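CBS domain-containing protein (Thermoplasma acidophilum DSM 1728, PDB 1PVM) is of unknown cellular role but joins a pair of CBS domains, a family that often binds adenine nucleotides, to a metal-binding Zn ribbon-like domain. Local coordinates at the interface of chains A and B. Residues are numbered along the deposited sequence; one frame, centred on the assembly and turned at random. Chains: chain A/B, conserved hypothetical protein Ta0289.

The interface of chains A and B. Residues chain A 28, 61, 65-66, 72; chain B 61-62, 65-66.
A:Phe65 and B:Ile66 meet where helix 58-64 of chain A and helix 58-65 of chain B give way to short 3-10 turns, their CA atoms 10.3 Å apart across the two-fold axis. From there each isoleucine points its long branch toward the axis, where it meets the partner's phenylalanine. CG1 lies opposite the carbonyl carbon, beside the backbone N, and in B:Ile66 a second bend (chi2 -65°) brings the terminal methyl CD1 to 3.5 Å from CE2 of A:Phe65. The methyl lies beside CD2 and CE2, shifted out of the ring plane toward the face on which A:Val28 sits. CG1 of A:Val28 is centred over that face, 4.0 Å above the plane, which probably helps steady the ring. The exchange is mutual: CD1 of A:Ile66 lies 3.5 Å from CE2 of B:Phe65, and the two side chains of each pair pass antiparallel, each reaching toward the other's backbone. Each phenylalanine extends away from its own backbone N (chi1 163° in A:Phe65), which carries the ring toward the partner's isoleucine.

The short branch of B:Ile66 has a separate job: its CG2 rests against the ring of A:Pro72, 4.0 Å from CB, while CG of the proline lies 3.7 Å from the B:Ile66 carbonyl O. On the other flank, CD1 of B:Ile62 nestles against A:Ile61, 3.9 Å from CG2 and nearly as close to CD1. An alanine in place of B:Ile66 removes both branches and would probably leave a gap beside CE2 of A:Phe65, with the A:Pro72 ring less firmly packed.

In the fold, this greasy patch gathers around the end of the helix that closes the first CBS motif, with A:Val28 contributed by the start of helix 28-38 and A:Pro72 by the start of the 3-10 turn 72-74. It forms part of a symmetric, helix-lined interface of the kind CBS pairs commonly use to dimerise, and plausibly does so here.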
# COMPACT_ATOMS: atom_id res chain seq x y z
N VAL A 28 5.48 7.33 13.22
CA VAL A 28 5.14 6.88 11.88
C VAL A 28 6.16 7.47 10.90
O VAL A 28 6.59 6.81 9.97
CB VAL A 28 3.71 7.33 11.49
CG1 VAL A 28 3.46 7.07 10.02
CG2 VAL A 28 2.70 6.59 12.34
N ILE A 61 -0.93 1.90 7.76
CA ILE A 61 -0.73 3.35 7.81
C ILE A 61 -1.90 4.07 7.12
O ILE A 61 -2.42 5.08 7.63
CB ILE A 61 0.61 3.73 7.15
CG1 ILE A 61 1.76 3.16 7.99
CG2 ILE A 61 0.74 5.24 7.04
CD1 ILE A 61 3.12 3.26 7.31
N PHE A 65 -3.54 5.34 10.34
CA PHE A 65 -2.78 6.54 10.67
C PHE A 65 -3.37 7.76 9.97
O PHE A 65 -3.70 8.75 10.62
CB PHE A 65 -1.30 6.43 10.27
CG PHE A 65 -0.60 7.76 10.22
CD1 PHE A 65 -0.39 8.49 11.39
CD2 PHE A 65 -0.25 8.33 9.01
CE1 PHE A 65 0.16 9.77 11.34
CE2 PHE A 65 0.30 9.62 8.95
CZ PHE A 65 0.50 10.34 10.12
N ILE A 66 -3.52 7.70 8.65
CA ILE A 66 -4.04 8.84 7.91
C ILE A 66 -5.34 9.42 8.47
O ILE A 66 -5.46 10.63 8.63
CB ILE A 66 -4.25 8.51 6.40
CG1 ILE A 66 -2.90 8.20 5.73
CG2 ILE A 66 -4.91 9.71 5.69
CD1 ILE A 66 -1.94 9.39 5.66
N PRO A 72 2.95 12.82 10.92
CA PRO A 72 3.61 11.51 11.08
C PRO A 72 4.55 11.45 12.29
O PRO A 72 4.77 10.38 12.85
CB PRO A 72 4.36 11.33 9.77
CG PRO A 72 3.56 12.10 8.80
CD PRO A 72 3.17 13.33 9.56
N ILE B 61 1.34 7.82 -1.42
CA ILE B 61 1.15 8.45 -0.12
C ILE B 61 2.32 8.13 0.82
O ILE B 61 2.82 9.00 1.53
CB ILE B 61 -0.19 7.98 0.50
CG1 ILE B 61 -1.35 8.49 -0.36
CG2 ILE B 61 -0.31 8.47 1.93
CD1 ILE B 61 -2.69 7.87 -0.05
N ILE B 62 2.76 6.87 0.80
CA ILE B 62 3.88 6.45 1.66
C ILE B 62 5.20 7.11 1.23
O ILE B 62 6.00 7.54 2.08
CB ILE B 62 4.06 4.91 1.62
CG1 ILE B 62 2.81 4.21 2.17
CG2 ILE B 62 5.30 4.50 2.39
CD1 ILE B 62 2.46 4.58 3.60
N PHE B 65 3.91 11.57 0.56
CA PHE B 65 3.19 12.35 1.56
C PHE B 65 3.81 12.24 2.95
O PHE B 65 4.15 13.25 3.56
CB PHE B 65 1.73 11.93 1.67
CG PHE B 65 1.06 12.46 2.91
CD1 PHE B 65 0.76 13.81 3.03
CD2 PHE B 65 0.80 11.61 3.99
CE1 PHE B 65 0.21 14.32 4.21
CE2 PHE B 65 0.25 12.11 5.16
CZ PHE B 65 -0.04 13.46 5.28
N ILE B 66 3.94 11.03 3.46
CA ILE B 66 4.49 10.85 4.80
C ILE B 66 5.81 11.59 5.03
O ILE B 66 5.98 12.25 6.05
CB ILE B 66 4.67 9.35 5.14
CG1 ILE B 66 3.32 8.62 5.06
CG2 ILE B 66 5.25 9.19 6.54
CD1 ILE B 66 2.29 9.05 6.08